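Local coordinates for synaptic vesicle membrane protein VAT-1 homolog-like (Homo sapiens, PDB 4A27) that is probably an oxidoreductase of the quinone oxidoreductase subfamily within the zinc-containing alcohol dehydrogenase family, at residues Arg5-Ala10 against Glu320-Ala325; Thr129-Leu134 against Glu298-Leu303; Phe135-Leu140 against Ala276-Leu281. All coordinates share one frame; numbering follows the deposited sequence.

How the contacts relate
Contacts 2 and 3 sit side by side, their centres 11 Å apart, because both are built on helix 124-137: contact 2 packs helix 290-305 against it, and contact 3 packs its C-terminal end on 274-278, the last strand of this chain's parallel sheet. Val132 CG1 and Phe278 CE1 join the two at 3.5 Å, and backbone pairing of Leu134 O with Leu140 N (2.8 Å) links them as the helix ends. Contact 1 lies across the centre of the chain, with contact centres about 30 Å from contact 2 and 31 Å from contact 3, and ties the N-terminal strand to the returning C-terminal part. The bound 1,2-ethanediol belongs to contact 3.

Contact 1: residues Arg5-Ala10 against Glu320-Ala325; sequences RAVVLA and EEVKEA
Arg5 reaches from strand 4-9 to Glu320, just ahead of helix 322-330, where its guanidinium edge meets one carboxylate oxygen, the two side chains running nearly perpendicular. The arginine starts with its CB directed at the other segment; CG lies beside the backbone N (chi1 -56°), and the aliphatic run through CG and CD carries the chain across without meeting 320-325. A bend about CG-CD (chi3 -65°) then turns the guanidinium to the carboxylate. CZ is still 3.8 Å from Glu320 OE2, but NH1 gives that oxygen a nearly straight hydrogen bond of 3.1 Å (174°), the short leg of a salt bridge. NH2 trails, 3.7 Å from Glu320 OE2 and 4.1 Å from Glu320 OE1, so the grip is single rather than two-pronged. OE2 lies at the edge of the guanidinium, in its plane, whereas NH1 approaches from above the carboxylate plane. Glu320 begins by pointing away, and a bend along its own chain brings the carboxylate back.

Strand 4-9 forms an antiparallel hairpin with 18-23, while helix 322-330 connects the parallel strands 313-317 and 337-341 in a beta-alpha-beta crossover. The contact therefore joins the N-terminal hairpin to the C-terminal segment that returns to the GroES-like part of the fold, as in other medium-chain dehydrogenases.

Two residues further along the strand, Val7 CG2 touches Val322 CG2 at 4.1 Å. This apolar pair is buried, and Val322 is also packed by Trp97 and Leu340. A methionine in place of Arg5 would probably leave the Glu320 carboxylate without its charged mate and free to swing. The Arg5 backbone N is held by the Glu99 carboxylate.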
ATOM      1  N   ARG A   5     -39.792 -12.398  14.812  1.00 58.18           N
ATOM      2  CA  ARG A   5     -39.955 -12.186  13.352  1.00 45.33           C
ATOM      3  C   ARG A   5     -38.610 -11.958  12.712  1.00 51.22           C
ATOM      4  O   ARG A   5     -37.707 -11.386  13.325  1.00 55.36           O
ATOM      5  CB  ARG A   5     -40.832 -10.972  13.025  1.00 51.97           C
ATOM      6  CG  ARG A   5     -42.228 -11.001  13.645  1.00 56.48           C
ATOM      7  CD  ARG A   5     -43.250 -10.253  12.766  1.00 59.22           C
ATOM      8  NE  ARG A   5     -42.966  -8.824  12.657  1.00 83.85           N
ATOM      9  CZ  ARG A   5     -43.350  -8.044  11.646  1.00 70.78           C
ATOM     10  NH1 ARG A   5     -44.032  -8.531  10.611  1.00 51.85           N
ATOM     11  NH2 ARG A   5     -43.045  -6.752  11.673  1.00 71.86           N
ATOM     12  N   ALA A   6     -38.454 -12.450  11.490  1.00 43.15           N
ATOM     13  CA  ALA A   6     -37.236 -12.336  10.768  1.00 42.26           C
ATOM     14  C   ALA A   6     -37.521 -12.347   9.271  1.00 44.38           C
ATOM     15  O   ALA A   6     -38.614 -12.719   8.847  1.00 54.01           O
ATOM     16  CB  ALA A   6     -36.294 -13.478  11.145  1.00 46.60           C
ATOM     17  N   VAL A   7     -36.569 -11.829   8.491  1.00 49.42           N
ATOM     18  CA  VAL A   7     -36.624 -11.937   7.042  1.00 57.51           C
ATOM     19  C   VAL A   7     -35.883 -13.234   6.719  1.00 56.43           C
ATOM     20  O   VAL A   7     -34.792 -13.470   7.228  1.00 52.22           O
ATOM     21  CB  VAL A   7     -35.957 -10.761   6.321  1.00 54.76           C
ATOM     22  CG1 VAL A   7     -35.968 -10.997   4.800  1.00 51.47           C
ATOM     23  CG2 VAL A   7     -36.648  -9.439   6.664  1.00 53.05           C
ATOM     24  N   VAL A   8     -36.516 -14.086   5.918  1.00 56.92           N
ATOM     25  CA  VAL A   8     -35.913 -15.319   5.467  1.00 62.56           C
ATOM     26  C   VAL A   8     -35.725 -15.261   3.946  1.00 50.60           C
ATOM     27  O   VAL A   8     -36.600 -14.764   3.217  1.00 49.09           O
ATOM     28  CB  VAL A   8     -36.783 -16.548   5.826  1.00 66.20           C
ATOM     29  CG1 VAL A   8     -35.937 -17.830   5.638  1.00 54.55           C
ATOM     30  CG2 VAL A   8     -37.283 -16.447   7.229  1.00 68.45           C
ATOM     31  N   LEU A   9     -34.573 -15.742   3.496  1.00 53.99           N
ATOM     32  CA  LEU A   9     -34.328 -15.996   2.086  1.00 52.87           C
ATOM     33  C   LEU A   9     -34.693 -17.465   1.835  1.00 61.62           C
ATOM     34  O   LEU A   9     -33.993 -18.359   2.306  1.00 45.91           O
ATOM     35  CB  LEU A   9     -32.863 -15.740   1.742  1.00 43.92           C
ATOM     36  CG  LEU A   9     -32.431 -15.932   0.302  1.00 47.76           C
ATOM     37  CD1 LEU A   9     -33.176 -14.995  -0.624  1.00 52.57           C
ATOM     38  CD2 LEU A   9     -30.932 -15.758   0.215  1.00 48.48           C
ATOM     39  N   ALA A  10     -35.802 -17.696   1.128  1.00 67.43           N
ATOM     40  CA  ALA A  10     -36.341 -19.059   0.931  1.00 64.95           C
ATOM     41  C   ALA A  10     -35.400 -19.910   0.086  1.00 67.86           C
ATOM     42  O   ALA A  10     -35.065 -21.026   0.461  1.00 85.18           O
ATOM     43  CB  ALA A  10     -37.702 -18.989   0.286  1.00 76.70           C
ATOM     44  N   GLU A 320     -41.171  -5.297   6.141  1.00 52.01           N
ATOM     45  CA  GLU A 320     -41.986  -5.723   5.001  1.00 55.89           C
ATOM     46  C   GLU A 320     -41.503  -5.121   3.687  1.00 62.84           C
ATOM     47  O   GLU A 320     -41.932  -5.567   2.619  1.00 53.79           O
ATOM     48  CB  GLU A 320     -43.460  -5.306   5.184  1.00 68.18           C
ATOM     49  CG  GLU A 320     -44.311  -6.159   6.130  1.00 78.54           C
ATOM     50  CD  GLU A 320     -44.120  -5.850   7.608  1.00 95.10           C
ATOM     51  OE1 GLU A 320     -43.295  -4.974   7.957  1.00118.02           O
ATOM     52  OE2 GLU A 320     -44.788  -6.513   8.436  1.00 73.17           O
ATOM     53  N   GLU A 321     -40.671  -4.079   3.752  1.00 57.62           N
ATOM     54  CA  GLU A 321     -40.316  -3.305   2.548  1.00 54.23           C
ATOM     55  C   GLU A 321     -38.904  -3.611   2.031  1.00 56.40           C
ATOM     56  O   GLU A 321     -38.357  -2.845   1.247  1.00 48.85           O
ATOM     57  CB  GLU A 321     -40.481  -1.798   2.822  1.00 43.26           C
ATOM     58  CG  GLU A 321     -41.952  -1.327   2.990  1.00 52.55           C
ATOM     59  CD  GLU A 321     -42.116   0.043   3.678  1.00 54.21           C
ATOM     60  OE1 GLU A 321     -41.168   0.532   4.366  1.00 57.42           O
ATOM     61  OE2 GLU A 321     -43.229   0.626   3.559  1.00 65.72           O
ATOM     62  N   VAL A 322     -38.317  -4.725   2.466  1.00 64.22           N
ATOM     63  CA  VAL A 322     -36.936  -5.058   2.095  1.00 63.80           C
ATOM     64  C   VAL A 322     -36.721  -5.228   0.574  1.00 49.47           C
ATOM     65  O   VAL A 322     -35.660  -4.856   0.050  1.00 48.28           O
ATOM     66  CB  VAL A 322     -36.409  -6.292   2.884  1.00 65.26           C
ATOM     67  CG1 VAL A 322     -34.936  -6.547   2.586  1.00 70.01           C
ATOM     68  CG2 VAL A 322     -36.539  -6.062   4.341  1.00 81.76           C
ATOM     69  N   LYS A 323     -37.719  -5.743  -0.135  1.00 57.55           N
ATOM     70  CA  LYS A 323     -37.651  -5.892  -1.597  1.00 51.85           C
ATOM     71  C   LYS A 323     -37.498  -4.534  -2.249  1.00 51.06           C
ATOM     72  O   LYS A 323     -36.640  -4.323  -3.107  1.00 48.00           O
ATOM     73  CB  LYS A 323     -38.915  -6.588  -2.142  1.00 62.47           C
ATOM     74  CG  LYS A 323     -39.038  -8.075  -1.801  1.00 70.80           C
ATOM     75  CD  LYS A 323     -40.285  -8.725  -2.466  1.00 63.26           C
ATOM     76  N   GLU A 324     -38.327  -3.584  -1.840  1.00 51.80           N
ATOM     77  CA  GLU A 324     -38.269  -2.240  -2.440  1.00 49.12           C
ATOM     78  C   GLU A 324     -36.938  -1.513  -2.133  1.00 48.90           C
ATOM     79  O   GLU A 324     -36.409  -0.799  -2.979  1.00 51.07           O
ATOM     80  CB  GLU A 324     -39.456  -1.397  -1.987  1.00 59.64           C
ATOM     81  CG  GLU A 324     -39.602  -0.082  -2.732  1.00 73.22           C
ATOM     82  CD  GLU A 324     -40.833   0.761  -2.322  1.00 90.63           C
ATOM     83  OE1 GLU A 324     -41.772   0.249  -1.635  1.00 66.05           O
ATOM     84  OE2 GLU A 324     -40.829   1.958  -2.702  1.00 73.22           O
ATOM     85  N   ALA A 325     -36.390  -1.713  -0.937  1.00 38.23           N
ATOM     86  CA  ALA A 325     -35.112  -1.110  -0.622  1.00 42.22           C
ATOM     87  C   ALA A 325     -33.995  -1.705  -1.499  1.00 45.23           C
ATOM     88  O   ALA A 325     -33.135  -0.974  -1.992  1.00 42.44           O
ATOM     89  CB  ALA A 325     -34.799  -1.295   0.827  1.00 33.90           C
TER

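Contact 2: residues Thr129-Leu134 against Glu298-Leu303; sequences TAYVML and EKLIGL
Lys299 is the first residue of 298-303 to meet Tyr131. Its chain crosses the tyrosine at about a right angle, and the touching atom is a methylene: CD comes to 3.1 Å from Tyr131 OH and 3.9 Å from Tyr131 CZ. The ammonium is bent aside at the end of the chain, leaving Lys299 NZ 4.0 Å from Tyr131 OH, too long for a hydrogen bond.

Next comes Leu300, whose CD2 lies 3.9 Å from Tyr131 CD2 and 4.2 Å from Tyr131 CB. The two run antiparallel alongside one another, the leucine near the root of the tyrosine and the lysine at its far end. Tyr131 spans the gap because its CG stands anti to the backbone N (chi1 -169°), carrying the ring out from helix 124-137 toward helix 290-305, where it also packs on Val296. Leu300 is backed by Phe123 and Ile309. One turn on from Lys299, Leu303 leans on Leu162 of helix 154-163, which also packs on Ala130, so a third helix lies alongside this helix-on-helix packing.

The chemistry is almost wholly apolar: between these two segments Tyr131 meets a leucine methyl and a lysine methylene, so the contact rests on packing.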
ATOM      1  N   THR A 129     -14.894   0.403   6.407  1.00 34.16           N
ATOM      2  CA  THR A 129     -14.330   0.134   5.087  1.00 36.04           C
ATOM      3  C   THR A 129     -13.506   1.332   4.623  1.00 31.29           C
ATOM      4  O   THR A 129     -12.371   1.214   4.177  1.00 30.64           O
ATOM      5  CB  THR A 129     -15.462  -0.188   4.090  1.00 34.28           C
ATOM      6  OG1 THR A 129     -16.089  -1.396   4.500  1.00 36.55           O
ATOM      7  CG2 THR A 129     -14.967  -0.319   2.640  1.00 28.87           C
ATOM      8  N   ALA A 130     -14.115   2.488   4.709  1.00 32.45           N
ATOM      9  CA  ALA A 130     -13.499   3.739   4.315  1.00 33.49           C
ATOM     10  C   ALA A 130     -12.203   3.960   5.063  1.00 31.74           C
ATOM     11  O   ALA A 130     -11.176   4.269   4.483  1.00 32.06           O
ATOM     12  CB  ALA A 130     -14.481   4.891   4.589  1.00 28.11           C
ATOM     13  N   TYR A 131     -12.230   3.732   6.357  1.00 33.64           N
ATOM     14  CA  TYR A 131     -11.084   4.043   7.182  1.00 33.91           C
ATOM     15  C   TYR A 131      -9.947   3.082   6.848  1.00 33.36           C
ATOM     16  O   TYR A 131      -8.770   3.490   6.685  1.00 32.14           O
ATOM     17  CB  TYR A 131     -11.442   3.941   8.668  1.00 32.11           C
ATOM     18  CG  TYR A 131     -10.397   4.482   9.551  1.00 34.60           C
ATOM     19  CD1 TYR A 131      -9.285   3.738   9.901  1.00 35.37           C
ATOM     20  CD2 TYR A 131     -10.479   5.788  10.014  1.00 35.21           C
ATOM     21  CE1 TYR A 131      -8.278   4.292  10.714  1.00 41.39           C
ATOM     22  CE2 TYR A 131      -9.504   6.315  10.803  1.00 36.43           C
ATOM     23  CZ  TYR A 131      -8.395   5.567  11.156  1.00 41.55           C
ATOM     24  OH  TYR A 131      -7.430   6.142  11.998  1.00 43.50           O
ATOM     25  N   VAL A 132     -10.290   1.807   6.718  1.00 33.29           N
ATOM     26  CA  VAL A 132      -9.264   0.824   6.543  1.00 36.51           C
ATOM     27  C   VAL A 132      -8.592   1.016   5.191  1.00 37.09           C
ATOM     28  O   VAL A 132      -7.350   0.875   5.082  1.00 33.26           O
ATOM     29  CB  VAL A 132      -9.769  -0.606   6.743  1.00 39.77           C
ATOM     30  CG1 VAL A 132      -8.650  -1.548   6.439  1.00 40.93           C
ATOM     31  CG2 VAL A 132     -10.246  -0.823   8.193  1.00 38.67           C
ATOM     32  N   MET A 133      -9.382   1.343   4.167  1.00 38.07           N
ATOM     33  CA  MET A 133      -8.799   1.562   2.848  1.00 35.28           C
ATOM     34  C   MET A 133      -7.849   2.738   2.811  1.00 38.40           C
ATOM     35  O   MET A 133      -6.808   2.667   2.151  1.00 32.22           O
ATOM     36  CB  MET A 133      -9.876   1.729   1.795  1.00 35.75           C
ATOM     37  CG  MET A 133     -10.692   0.462   1.558  1.00 37.89           C
ATOM     38  SD  MET A 133     -11.783   0.581   0.087  1.00 41.23           S
ATOM     39  CE  MET A 133     -12.746   2.047   0.607  1.00 31.86           C
ATOM     40  N   LEU A 134      -8.253   3.842   3.439  1.00 31.36           N
ATOM     41  CA  LEU A 134      -7.513   5.061   3.349  1.00 29.31           C
ATOM     42  C   LEU A 134      -6.261   5.055   4.193  1.00 34.25           C
ATOM     43  O   LEU A 134      -5.259   5.649   3.786  1.00 34.43           O
ATOM     44  CB  LEU A 134      -8.358   6.260   3.793  1.00 30.52           C
ATOM     45  CG  LEU A 134      -9.468   6.744   2.853  1.00 31.97           C
ATOM     46  CD1 LEU A 134     -10.357   7.825   3.603  1.00 28.12           C
ATOM     47  CD2 LEU A 134      -8.877   7.224   1.458  1.00 34.67           C
ATOM     48  N   GLU A 298     -12.871   2.488  17.370  1.00 35.41           N
ATOM     49  CA  GLU A 298     -12.615   3.422  18.463  1.00 43.64           C
ATOM     50  C   GLU A 298     -12.195   4.778  17.940  1.00 36.51           C
ATOM     51  O   GLU A 298     -12.713   5.818  18.388  1.00 43.59           O
ATOM     52  CB  GLU A 298     -11.552   2.872  19.423  1.00 45.43           C
ATOM     53  CG  GLU A 298     -12.054   1.721  20.279  1.00 61.96           C
ATOM     54  CD  GLU A 298     -10.967   1.136  21.223  1.00 77.76           C
ATOM     55  OE1 GLU A 298      -9.833   1.667  21.271  1.00 69.83           O
ATOM     56  OE2 GLU A 298     -11.253   0.142  21.925  1.00 70.56           O
ATOM     57  N   LYS A 299     -11.309   4.791  16.950  1.00 43.92           N
ATOM     58  CA  LYS A 299     -10.970   6.048  16.301  1.00 41.96           C
ATOM     59  C   LYS A 299     -12.195   6.640  15.548  1.00 46.63           C
ATOM     60  O   LYS A 299     -12.432   7.834  15.622  1.00 41.14           O
ATOM     61  CB  LYS A 299      -9.789   5.879  15.331  1.00 47.02           C
ATOM     62  CG  LYS A 299      -8.464   5.439  15.996  1.00 50.75           C
ATOM     63  CD  LYS A 299      -7.392   5.113  14.904  1.00 64.79           C
ATOM     64  CE  LYS A 299      -6.297   4.127  15.347  1.00 86.19           C
ATOM     65  NZ  LYS A 299      -5.936   3.139  14.256  1.00 69.81           N
ATOM     66  N   LEU A 300     -12.962   5.833  14.807  1.00 40.66           N
ATOM     67  CA  LEU A 300     -14.210   6.371  14.168  1.00 35.45           C
ATOM     68  C   LEU A 300     -15.144   7.028  15.220  1.00 39.21           C
ATOM     69  O   LEU A 300     -15.703   8.099  14.979  1.00 41.87           O
ATOM     70  CB  LEU A 300     -14.953   5.307  13.387  1.00 34.82           C
ATOM     71  CG  LEU A 300     -14.239   4.798  12.140  1.00 30.48           C
ATOM     72  CD1 LEU A 300     -14.899   3.584  11.565  1.00 39.65           C
ATOM     73  CD2 LEU A 300     -14.205   5.970  11.025  1.00 36.75           C
ATOM     74  N   ILE A 301     -15.284   6.417  16.400  1.00 41.42           N
ATOM     75  CA  ILE A 301     -16.200   6.953  17.417  1.00 41.17           C
ATOM     76  C   ILE A 301     -15.656   8.262  18.000  1.00 48.93           C
ATOM     77  O   ILE A 301     -16.434   9.204  18.281  1.00 42.38           O
ATOM     78  CB  ILE A 301     -16.524   5.920  18.519  1.00 46.11           C
ATOM     79  CG1 ILE A 301     -17.493   4.855  18.012  1.00 54.87           C
ATOM     80  CG2 ILE A 301     -17.226   6.578  19.716  1.00 49.21           C
ATOM     81  CD1 ILE A 301     -17.674   3.713  19.038  1.00 53.11           C
ATOM     82  N   GLY A 302     -14.330   8.327  18.167  1.00 45.87           N
ATOM     83  CA  GLY A 302     -13.657   9.578  18.576  1.00 48.08           C
ATOM     84  C   GLY A 302     -13.947  10.709  17.598  1.00 45.63           C
ATOM     85  O   GLY A 302     -14.354  11.770  18.016  1.00 45.65           O
ATOM     86  N   LEU A 303     -13.827  10.440  16.290  1.00 35.23           N
ATOM     87  CA  LEU A 303     -14.171  11.416  15.265  1.00 40.84           C
ATOM     88  C   LEU A 303     -15.662  11.796  15.311  1.00 43.83           C
ATOM     89  O   LEU A 303     -16.000  12.989  15.232  1.00 47.30           O
ATOM     90  CB  LEU A 303     -13.798  10.890  13.849  1.00 36.71           C
ATOM     91  CG  LEU A 303     -12.295  10.769  13.574  1.00 44.45           C
ATOM     92  CD1 LEU A 303     -12.034  10.148  12.182  1.00 36.05           C
ATOM     93  CD2 LEU A 303     -11.595  12.138  13.692  1.00 40.39           C
TER

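Contact 3: residues Phe135-Leu140 against Ala276-Leu281; sequences FEVANL and AGFSLL. With EDO (1,2-ethanediol), chain C.
Val137 packs both its methyls on strand 274-278, where helix 124-137 ends against this last strand of the chain's own parallel six-stranded Rossmann sheet. CG1, set anti to the backbone N (chi1 178°), presses on Ala276 CB at 3.5 Å, tighter than usual for two carbons. CG2 lies more loosely beside Phe278, 4.5 Å from its CD1, and meets the ring obliquely. Ala276 and Phe278, two residues apart, both direct their CB at the helix.

The phenylalanine is placed by its own chain as it leaves the strand: Leu280 N sits over one face of the Phe278 ring, 3.8 Å from its plane and nearer the rim than the centre. Val132 and Met133 from the preceding helical turn also pack on that ring. Ser279 is the N-cap of helix 280-285, its OG bonded to Asn282 N.

Further out lies the dimer interface. Ala276 pairs antiparallel with a strand of the second subunit, carrying the sheet across the interface, and Ser279 N bonds to Asn272 OD1 of that subunit. On the helix side, Glu136 OE1 makes a salt bridge with Arg141 of the second subunit.

Past the helix end, a 1,2-ethanediol, probably from the crystallisation liquor, is also held by Leu231 O and Thr233 OG1; Asn139 N donates to its O2 at 2.8 Å, with an angle of 149° at the hydrogen.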
ATOM      1  N   PHE A 135      -6.316   4.430   5.377  1.00 30.67           N
ATOM      2  CA  PHE A 135      -5.234   4.545   6.319  1.00 37.27           C
ATOM      3  C   PHE A 135      -4.487   3.251   6.618  1.00 40.32           C
ATOM      4  O   PHE A 135      -3.371   3.323   7.078  1.00 40.83           O
ATOM      5  CB  PHE A 135      -5.720   5.159   7.634  1.00 37.47           C
ATOM      6  CG  PHE A 135      -6.369   6.487   7.466  1.00 36.20           C
ATOM      7  CD1 PHE A 135      -5.597   7.616   7.162  1.00 45.75           C
ATOM      8  CD2 PHE A 135      -7.744   6.648   7.665  1.00 35.88           C
ATOM      9  CE1 PHE A 135      -6.206   8.894   7.010  1.00 39.35           C
ATOM     10  CE2 PHE A 135      -8.358   7.914   7.533  1.00 41.66           C
ATOM     11  CZ  PHE A 135      -7.574   9.034   7.196  1.00 39.90           C
ATOM     12  N   GLU A 136      -5.070   2.085   6.326  1.00 40.50           N
ATOM     13  CA  GLU A 136      -4.367   0.828   6.502  1.00 41.63           C
ATOM     14  C   GLU A 136      -3.896   0.229   5.172  1.00 49.79           C
ATOM     15  O   GLU A 136      -2.772  -0.204   5.098  1.00 57.69           O
ATOM     16  CB  GLU A 136      -5.192  -0.126   7.312  1.00 43.73           C
ATOM     17  CG  GLU A 136      -5.434   0.380   8.751  1.00 42.34           C
ATOM     18  CD  GLU A 136      -4.182   0.296   9.651  1.00 61.29           C
ATOM     19  OE1 GLU A 136      -3.213  -0.383   9.263  1.00 57.39           O
ATOM     20  OE2 GLU A 136      -4.164   0.915  10.742  1.00 59.60           O
ATOM     21  N   VAL A 137      -4.698   0.275   4.105  1.00 44.99           N
ATOM     22  CA  VAL A 137      -4.237  -0.210   2.812  1.00 40.11           C
ATOM     23  C   VAL A 137      -3.402   0.895   2.136  1.00 50.76           C
ATOM     24  O   VAL A 137      -2.196   0.762   1.970  1.00 47.22           O
ATOM     25  CB  VAL A 137      -5.396  -0.690   1.941  1.00 51.95           C
ATOM     26  CG1 VAL A 137      -4.876  -1.130   0.604  1.00 47.59           C
ATOM     27  CG2 VAL A 137      -6.146  -1.822   2.648  1.00 44.95           C
ATOM     28  N   ALA A 138      -4.033   2.011   1.799  1.00 35.82           N
ATOM     29  CA  ALA A 138      -3.314   3.162   1.398  1.00 35.65           C
ATOM     30  C   ALA A 138      -2.860   3.792   2.699  1.00 34.23           C
ATOM     31  O   ALA A 138      -3.250   3.332   3.792  1.00 40.25           O
ATOM     32  CB  ALA A 138      -4.249   4.099   0.594  1.00 32.71           C
ATOM     33  N   ASN A 139      -2.036   4.819   2.599  1.00 35.06           N
ATOM     34  CA  ASN A 139      -1.593   5.603   3.787  1.00 34.19           C
ATOM     35  C   ASN A 139      -1.857   7.059   3.397  1.00 32.38           C
ATOM     36  O   ASN A 139      -0.935   7.778   3.066  1.00 31.67           O
ATOM     37  CB  ASN A 139      -0.079   5.339   4.041  1.00 32.69           C
ATOM     38  CG  ASN A 139       0.504   6.174   5.168  1.00 39.05           C
ATOM     39  OD1 ASN A 139      -0.217   6.695   6.016  1.00 37.56           O
ATOM     40  ND2 ASN A 139       1.841   6.328   5.154  1.00 34.69           N
ATOM     41  N   LEU A 140      -3.119   7.478   3.414  1.00 29.89           N
ATOM     42  CA  LEU A 140      -3.492   8.849   3.081  1.00 35.53           C
ATOM     43  C   LEU A 140      -2.835   9.858   3.996  1.00 34.56           C
ATOM     44  O   LEU A 140      -2.946   9.741   5.207  1.00 33.01           O
ATOM     45  CB  LEU A 140      -5.016   9.050   3.148  1.00 33.12           C
ATOM     46  CG  LEU A 140      -5.529  10.457   2.834  1.00 33.97           C
ATOM     47  CD1 LEU A 140      -5.253  10.869   1.341  1.00 31.50           C
ATOM     48  CD2 LEU A 140      -7.016  10.532   3.183  1.00 34.24           C
ATOM     49  N   ALA A 276      -4.548  -3.303  -4.689  1.00 39.73           N
ATOM     50  CA  ALA A 276      -5.026  -3.953  -3.493  1.00 45.67           C
ATOM     51  C   ALA A 276      -6.487  -4.344  -3.654  1.00 44.27           C
ATOM     52  O   ALA A 276      -7.232  -3.739  -4.426  1.00 36.26           O
ATOM     53  CB  ALA A 276      -4.890  -3.020  -2.309  1.00 37.10           C
ATOM     54  N   GLY A 277      -6.905  -5.324  -2.866  1.00 41.93           N
ATOM     55  CA  GLY A 277      -8.287  -5.683  -2.776  1.00 46.68           C
ATOM     56  C   GLY A 277      -8.649  -5.627  -1.327  1.00 45.29           C
ATOM     57  O   GLY A 277      -7.803  -5.869  -0.485  1.00 48.57           O
ATOM     58  N   PHE A 278      -9.912  -5.306  -1.039  1.00 43.39           N
ATOM     59  CA  PHE A 278     -10.367  -5.206   0.329  1.00 33.60           C
ATOM     60  C   PHE A 278     -11.799  -5.752   0.547  1.00 46.54           C
ATOM     61  O   PHE A 278     -12.724  -5.348  -0.152  1.00 39.75           O
ATOM     62  CB  PHE A 278     -10.296  -3.790   0.825  1.00 39.30           C
ATOM     63  CG  PHE A 278     -10.684  -3.657   2.268  1.00 45.90           C
ATOM     64  CD1 PHE A 278      -9.882  -4.220   3.266  1.00 40.55           C
ATOM     65  CD2 PHE A 278     -11.882  -3.063   2.628  1.00 50.75           C
ATOM     66  CE1 PHE A 278     -10.257  -4.129   4.619  1.00 50.67           C
ATOM     67  CE2 PHE A 278     -12.256  -2.964   3.970  1.00 42.86           C
ATOM     68  CZ  PHE A 278     -11.444  -3.505   4.970  1.00 41.76           C
ATOM     69  N   SER A 279     -11.938  -6.669   1.513  1.00 42.90           N
ATOM     70  CA  SER A 279     -13.223  -7.277   1.925  1.00 42.79           C
ATOM     71  C   SER A 279     -13.299  -7.250   3.426  1.00 38.64           C
ATOM     72  O   SER A 279     -12.596  -8.020   4.102  1.00 43.55           O
ATOM     73  CB  SER A 279     -13.282  -8.733   1.491  1.00 43.75           C
ATOM     74  OG  SER A 279     -14.305  -9.406   2.230  1.00 53.39           O
ATOM     75  N   LEU A 280     -14.078  -6.330   3.980  1.00 35.60           N
ATOM     76  CA  LEU A 280     -14.190  -6.238   5.424  1.00 48.00           C
ATOM     77  C   LEU A 280     -14.749  -7.539   6.053  1.00 45.00           C
ATOM     78  O   LEU A 280     -14.310  -7.939   7.124  1.00 40.82           O
ATOM     79  CB  LEU A 280     -15.065  -5.045   5.819  1.00 36.84           C
ATOM     80  CG  LEU A 280     -15.345  -4.814   7.300  1.00 51.25           C
ATOM     81  CD1 LEU A 280     -14.035  -4.873   8.114  1.00 38.11           C
ATOM     82  CD2 LEU A 280     -16.082  -3.437   7.503  1.00 30.54           C
ATOM     83  N   LEU A 281     -15.758  -8.131   5.438  1.00 40.47           N
ATOM     84  CA  LEU A 281     -16.399  -9.314   6.012  1.00 47.32           C
ATOM     85  C   LEU A 281     -15.401 -10.455   6.174  1.00 49.06           C
ATOM     86  O   LEU A 281     -15.335 -11.073   7.248  1.00 47.50           O
ATOM     87  CB  LEU A 281     -17.631  -9.751   5.207  1.00 45.03           C
ATOM     88  CG  LEU A 281     -18.785  -8.755   5.373  1.00 51.11           C
ATOM     89  CD1 LEU A 281     -19.934  -9.199   4.578  1.00 43.07           C
ATOM     90  CD2 LEU A 281     -19.248  -8.491   6.831  1.00 41.29           C
TER
HETATM   91  C1  EDO C1387      -0.372   6.317  -1.801  1.00 45.39           C
HETATM   92  O1  EDO C1387      -0.253   5.307  -2.821  1.00 46.40           O
HETATM   93  C2  EDO C1387      -1.077   5.730  -0.598  1.00 37.67           C
HETATM   94  O2  EDO C1387      -0.294   5.819   0.608  1.00 63.21           O